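Local coordinates for mandelate racemase/muconate lactonizing enzyme family protein (Bradyrhizobium sp. ORS 278, PDB 3TOY), which belongs to the mandelate racemase/muconate lactonizing enzyme family of the enolase superfamily and binds a calcium ion in its barrel domain, at residues K188-H193 and M217-Q222; T242-P247 and I265-G270. All blocks are in the same frame, centred on the assembly; numbering follows the deposited sequence.

Interaction 1: residues K188-H193 and M217-Q222; sequences KSKGGH and MLDFNQ. With CA (calcium ion), chain E; ACT (acetate ion), chain F.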
loop_
_atom_site.group_PDB
_atom_site.type_symbol
_atom_site.label_atom_id
_atom_site.label_comp_id
_atom_site.label_asym_id
_atom_site.label_seq_id
_atom_site.Cartn_x
_atom_site.Cartn_y
_atom_site.Cartn_z
ATOM N N LYS A 188 7.757 -31.025 20.426
ATOM C CA LYS A 188 8.437 -30.388 19.291
ATOM C C LYS A 188 9.621 -31.222 18.847
ATOM O O LYS A 188 10.374 -31.741 19.677
ATOM C CB LYS A 188 8.908 -28.975 19.629
ATOM C CG LYS A 188 9.561 -28.235 18.422
ATOM C CD LYS A 188 9.681 -26.749 18.719
ATOM C CE LYS A 188 10.870 -26.439 19.611
ATOM N NZ LYS A 188 10.983 -24.982 19.893
ATOM N N SER A 189 9.780 -31.368 17.536
ATOM C CA SER A 189 10.965 -32.005 16.993
ATOM C C SER A 189 11.620 -31.126 15.910
ATOM O O SER A 189 11.134 -30.022 15.634
ATOM C CB SER A 189 10.611 -33.376 16.438
ATOM O OG SER A 189 11.798 -34.110 16.170
ATOM N N LYS A 190 12.714 -31.617 15.319
ATOM C CA LYS A 190 13.523 -30.824 14.384
ATOM C C LYS A 190 13.451 -31.333 12.957
ATOM O O LYS A 190 13.354 -32.545 12.701
ATOM C CB LYS A 190 15.004 -30.802 14.778
ATOM C CG LYS A 190 15.312 -30.497 16.218
ATOM C CD LYS A 190 14.942 -29.099 16.596
ATOM C CE LYS A 190 15.916 -28.510 17.620
ATOM N NZ LYS A 190 15.251 -27.298 18.214
ATOM N N GLY A 191 13.558 -30.402 12.015
ATOM C CA GLY A 191 13.638 -30.772 10.611
ATOM C C GLY A 191 14.673 -29.990 9.841
ATOM O O GLY A 191 15.386 -29.147 10.395
ATOM N N GLY A 192 14.773 -30.297 8.553
ATOM C CA GLY A 192 15.700 -29.611 7.663
ATOM C C GLY A 192 17.089 -30.215 7.612
ATOM O O GLY A 192 17.950 -29.716 6.906
ATOM N N HIS A 193 17.318 -31.282 8.365
ATOM C CA HIS A 193 18.641 -31.903 8.360
ATOM C C HIS A 193 18.890 -32.599 7.021
ATOM O O HIS A 193 20.020 -32.628 6.533
ATOM C CB HIS A 193 18.823 -32.857 9.554
ATOM C CG HIS A 193 17.661 -33.779 9.783
ATOM N ND1 HIS A 193 16.392 -33.323 10.085
ATOM C CD2 HIS A 193 17.579 -35.132 9.770
ATOM C CE1 HIS A 193 15.579 -34.353 10.235
ATOM N NE2 HIS A 193 16.274 -35.464 10.052
ATOM N N MET A 217 4.979 -29.747 17.034
ATOM C CA MET A 217 5.605 -28.586 16.420
ATOM C C MET A 217 6.831 -29.039 15.667
ATOM O O MET A 217 7.465 -30.038 16.048
ATOM C CB MET A 217 6.014 -27.569 17.490
ATOM C CG MET A 217 4.852 -26.839 18.156
ATOM S SD MET A 217 4.090 -27.811 19.467
ATOM C CE MET A 217 3.836 -26.563 20.755
ATOM N N LEU A 218 7.186 -28.311 14.607
ATOM C CA LEU A 218 8.380 -28.656 13.815
ATOM C C LEU A 218 9.329 -27.470 13.703
ATOM O O LEU A 218 8.924 -26.405 13.259
ATOM C CB LEU A 218 7.975 -29.190 12.431
ATOM C CG LEU A 218 9.105 -29.563 11.453
ATOM C CD1 LEU A 218 9.988 -30.675 12.044
ATOM C CD2 LEU A 218 8.533 -30.015 10.081
ATOM N N ASP A 219 10.590 -27.665 14.111
ATOM C CA ASP A 219 11.584 -26.613 14.115
ATOM C C ASP A 219 12.639 -26.857 13.044
ATOM O O ASP A 219 13.354 -27.861 13.089
ATOM C CB ASP A 219 12.196 -26.535 15.517
ATOM C CG ASP A 219 13.204 -25.406 15.688
ATOM O OD1 ASP A 219 13.471 -24.646 14.736
ATOM O OD2 ASP A 219 13.718 -25.267 16.820
ATOM N N PHE A 220 12.716 -25.955 12.059
ATOM C CA PHE A 220 13.692 -26.058 10.971
ATOM C C PHE A 220 15.036 -25.434 11.313
ATOM O O PHE A 220 16.000 -25.561 10.542
ATOM C CB PHE A 220 13.158 -25.434 9.654
ATOM C CG PHE A 220 12.162 -26.300 8.928
ATOM C CD1 PHE A 220 12.532 -27.553 8.448
ATOM C CD2 PHE A 220 10.869 -25.855 8.694
ATOM C CE1 PHE A 220 11.639 -28.358 7.781
ATOM C CE2 PHE A 220 9.941 -26.674 7.996
ATOM C CZ PHE A 220 10.338 -27.920 7.539
ATOM N N ASN A 221 15.109 -24.738 12.450
ATOM C CA ASN A 221 16.366 -24.098 12.857
ATOM C C ASN A 221 17.037 -23.296 11.745
ATOM O O ASN A 221 18.250 -23.368 11.567
ATOM C CB ASN A 221 17.341 -25.131 13.460
ATOM C CG ASN A 221 16.974 -25.489 14.888
ATOM O OD1 ASN A 221 16.401 -26.544 15.147
ATOM N ND2 ASN A 221 17.236 -24.576 15.802
ATOM N N GLN A 222 16.246 -22.500 11.013
ATOM C CA GLN A 222 16.798 -21.555 10.024
ATOM C C GLN A 222 17.418 -22.210 8.799
ATOM O O GLN A 222 18.149 -21.554 8.043
ATOM C CB GLN A 222 17.845 -20.646 10.654
ATOM C CG GLN A 222 17.428 -19.973 11.974
ATOM C CD GLN A 222 18.557 -19.170 12.550
ATOM O OE1 GLN A 222 18.951 -18.132 11.993
ATOM N NE2 GLN A 222 19.112 -19.643 13.675
HETATM CA CA CA E . 14.169 -23.294 18.111
HETATM C C ACT F . 17.114 -24.427 19.525
HETATM O O ACT F . 16.695 -24.339 20.706
HETATM O OXT ACT F . 16.247 -24.553 18.635
HETATM C CH3 ACT F . 18.579 -24.384 19.181
HETATM O O HOH W 1 14.016 -24.314 20.337
HETATM O O HOH W 2 16.555 -28.377 12.748
HETATM O O HOH W 3 14.487 -22.587 15.978
#
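Lys190 and Asp219 project side by side from neighbouring parallel strands, and both reach the calcium site. Asp219 extends away from its own backbone nitrogen (chi1 -176°), which carries its carboxylate out from the sheet to the metal, and OD2 binds the calcium at 2.4 Å. Asp219 OD2 also takes a salt bridge from Lys190 NZ at 2.9 Å, the ammonium approaching from above the carboxylate plane, 44° out of it. Bends in the Lys190 chain at chi2 and chi3 fold its end back toward Asp219 and Asn221. Lys190 NZ also donates to OXT of the acetate ion, itself a calcium ligand, and Asn221 ND2 grips that oxygen too, at 3.0 Å. The other carboxylate oxygen, Asp219 OD1, accepts the backbone N of Asn221 at 2.8 Å; this Asx turn ties down the carboxylate's rotation. On the same face Lys188 crosses Met217 at about a right angle, its CG 3.7 Å from Met217 CB, while its NZ forms salt bridges with Glu245 and Glu341. Parallel backbone bonds join the strands, ending with Gly191 N to Asp219 O at 2.8 Å. Where strand 186-190 gives way to the loop, Leu218 CD1 lies against Gly191 N, and the Phe220 ring meets Gly192 N with its edge, CD1 at 3.5 Å. Glu245 and Glu271 join Asp219 as protein ligands of the calcium. Two lysines separated by a single residue on the second barrel strand are characteristic of the mandelate racemase/muconate lactonizing family, and acidic metal ligands on consecutive strands at the barrel end, of the enolase superfamily.

Interaction 2: residues T242-P247 and I265-G270; sequences TWIEEP and IPIQAG. With CA (calcium ion), chain E.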
loop_
_atom_site.group_PDB
_atom_site.type_symbol
_atom_site.label_atom_id
_atom_site.label_comp_id
_atom_site.label_asym_id
_atom_site.label_seq_id
_atom_site.Cartn_x
_atom_site.Cartn_y
_atom_site.Cartn_z
ATOM N N THR A 242 1.129 -27.679 14.875
ATOM C CA THR A 242 0.737 -26.476 15.577
ATOM C C THR A 242 1.489 -25.259 15.052
ATOM O O THR A 242 0.922 -24.169 14.972
ATOM C CB THR A 242 0.985 -26.668 17.084
ATOM O OG1 THR A 242 -0.031 -27.542 17.588
ATOM C CG2 THR A 242 0.946 -25.330 17.844
ATOM N N TRP A 243 2.760 -25.447 14.720
ATOM C CA TRP A 243 3.565 -24.354 14.139
ATOM C C TRP A 243 4.810 -24.862 13.440
ATOM O O TRP A 243 5.248 -26.013 13.670
ATOM C CB TRP A 243 3.894 -23.280 15.197
ATOM C CG TRP A 243 4.991 -23.580 16.228
ATOM C CD1 TRP A 243 6.261 -24.048 16.001
ATOM C CD2 TRP A 243 4.908 -23.310 17.632
ATOM N NE1 TRP A 243 6.968 -24.101 17.199
ATOM C CE2 TRP A 243 6.149 -23.653 18.207
ATOM C CE3 TRP A 243 3.892 -22.811 18.461
ATOM C CZ2 TRP A 243 6.394 -23.523 19.568
ATOM C CZ3 TRP A 243 4.140 -22.691 19.818
ATOM C CH2 TRP A 243 5.385 -23.035 20.353
ATOM N N ILE A 244 5.315 -24.043 12.518
ATOM C CA ILE A 244 6.607 -24.269 11.878
ATOM C C ILE A 244 7.538 -23.196 12.399
ATOM O O ILE A 244 7.250 -21.995 12.246
ATOM C CB ILE A 244 6.493 -24.073 10.367
ATOM C CG1 ILE A 244 5.468 -25.072 9.801
ATOM C CG2 ILE A 244 7.871 -24.217 9.718
ATOM C CD1 ILE A 244 5.980 -26.542 9.766
ATOM N N GLU A 245 8.688 -23.598 12.949
ATOM C CA GLU A 245 9.529 -22.665 13.688
ATOM C C GLU A 245 10.811 -22.340 12.907
ATOM O O GLU A 245 11.460 -23.247 12.367
ATOM C CB GLU A 245 9.835 -23.292 15.053
ATOM C CG GLU A 245 10.686 -22.475 15.985
ATOM C CD GLU A 245 10.764 -23.146 17.353
ATOM O OE1 GLU A 245 9.705 -23.650 17.813
ATOM O OE2 GLU A 245 11.867 -23.148 17.952
ATOM N N GLU A 246 11.155 -21.047 12.845
ATOM C CA GLU A 246 12.334 -20.545 12.114
ATOM C C GLU A 246 12.611 -21.284 10.812
ATOM O O GLU A 246 13.651 -21.926 10.666
ATOM C CB GLU A 246 13.574 -20.561 13.018
ATOM C CG GLU A 246 13.544 -19.501 14.124
ATOM C CD GLU A 246 14.924 -19.293 14.755
ATOM O OE1 GLU A 246 15.573 -20.304 15.096
ATOM O OE2 GLU A 246 15.369 -18.136 14.890
ATOM N N PRO A 247 11.694 -21.179 9.834
ATOM C CA PRO A 247 11.917 -21.867 8.562
ATOM C C PRO A 247 13.151 -21.360 7.835
ATOM O O PRO A 247 13.765 -22.121 7.098
ATOM C CB PRO A 247 10.660 -21.538 7.745
ATOM C CG PRO A 247 10.107 -20.298 8.397
ATOM C CD PRO A 247 10.414 -20.455 9.854
ATOM N N ILE A 265 0.237 -23.163 7.749
ATOM C CA ILE A 265 0.598 -23.511 9.131
ATOM C C ILE A 265 1.205 -22.286 9.783
ATOM O O ILE A 265 1.990 -21.594 9.143
ATOM C CB ILE A 265 1.655 -24.651 9.157
ATOM C CG1 ILE A 265 1.179 -25.834 8.292
ATOM C CG2 ILE A 265 1.939 -25.077 10.615
ATOM C CD1 ILE A 265 2.223 -27.010 8.188
ATOM N N PRO A 266 0.826 -22.002 11.047
ATOM C CA PRO A 266 1.355 -20.809 11.689
ATOM C C PRO A 266 2.877 -20.834 11.723
ATOM O O PRO A 266 3.494 -21.891 11.942
ATOM C CB PRO A 266 0.748 -20.854 13.088
ATOM C CG PRO A 266 -0.596 -21.636 12.888
ATOM C CD PRO A 266 -0.226 -22.671 11.839
ATOM N N ILE A 267 3.478 -19.667 11.510
ATOM C CA ILE A 267 4.930 -19.532 11.526
ATOM C C ILE A 267 5.349 -18.980 12.879
ATOM O O ILE A 267 4.819 -17.962 13.324
ATOM C CB ILE A 267 5.377 -18.547 10.430
ATOM C CG1 ILE A 267 4.989 -19.099 9.058
ATOM C CG2 ILE A 267 6.881 -18.304 10.489
ATOM C CD1 ILE A 267 5.570 -20.548 8.753
ATOM N N GLN A 268 6.282 -19.677 13.528
ATOM C CA GLN A 268 6.828 -19.302 14.839
ATOM C C GLN A 268 8.289 -18.849 14.650
ATOM O O GLN A 268 9.034 -19.435 13.859
ATOM C CB GLN A 268 6.797 -20.545 15.762
ATOM C CG GLN A 268 7.473 -20.389 17.119
ATOM C CD GLN A 268 6.727 -19.431 18.025
ATOM O OE1 GLN A 268 6.812 -18.215 17.841
ATOM N NE2 GLN A 268 5.975 -19.973 19.019
ATOM N N ALA A 269 8.684 -17.804 15.372
ATOM C CA ALA A 269 10.055 -17.292 15.277
ATOM C C ALA A 269 10.336 -16.424 16.475
ATOM O O ALA A 269 9.467 -16.217 17.299
ATOM C CB ALA A 269 10.275 -16.501 13.962
ATOM N N GLY A 270 11.548 -15.898 16.576
ATOM C CA GLY A 270 11.806 -14.898 17.625
ATOM C C GLY A 270 12.880 -15.255 18.642
ATOM O O GLY A 270 13.390 -14.376 19.346
HETATM CA CA CA E . 14.169 -23.294 18.111
HETATM O O HOH W 4 14.218 -15.757 15.644
HETATM O O HOH W 3 14.487 -22.587 15.978
HETATM O O HOH W 1 14.016 -24.314 20.337
#
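Gln268 lies across the indole of Trp243, its CB over the face of the five-membered ring, 3.6 Å from the centroid and 13° off the normal, a CH-pi contact. Its CG follows over the same ring system, 3.7 Å from Trp243 CE2. Glu245 runs beside Gln268 and points the same way, Glu245 CG 4.0 Å from Gln268 CG. Trp243 NE1 donates to the anti lone pair of Glu245 OE1 at 2.8 Å, steadying the carboxylate whose OE2 binds calcium at 2.3 Å. Beneath these side chains the strands pair in parallel: Ile244 N bonds to Pro266 O, Gln268 N to Ile244 O in a nearly straight bond (178° at the hydrogen), and Glu246 N to Gln268 O. They are consecutive strands of the modified TIM barrel of this family, joined by helix 253-262 in a beta-alpha-beta crossover. Ile244 and Ile267 share the reverse face, Ile267 CD1 abutting Ile244 CB, and Ile265, just before the strand, adds its CG2 3.6 Å from Ile244 CG1. Ile233 of helix 226-236 packs on all three isoleucines. Past the strand ends, Glu246 OE1 accepts from a calcium-bound water, while Glu246 OE2 accepts from Asn272 ND2 and from a second water, which in turn accepts from Gly270 N.

Overall arrangement
Both contacts are buried pairings of parallel barrel strands, each spanning one beta-alpha-beta unit, and they adjoin because strands 215-219 and 243-245 are themselves neighbours; their centres lie about 9 Å apart. Interaction 1 is the more polar, crossed by a salt bridge and bordered by the acetate, whereas in interaction 2 side chains meet mainly through an indole face and an isoleucine cluster. Each supplies one carboxylate to the same calcium and shares two of its waters. The seam between them is mixed: Lys188 NZ bridges to Glu245 OE1 at 2.8 Å, while Met217 packs on Trp243 and Phe220 on Ile244. A second subunit reaches Asn221 and Gln222 of interaction 1, while none touches interaction 2.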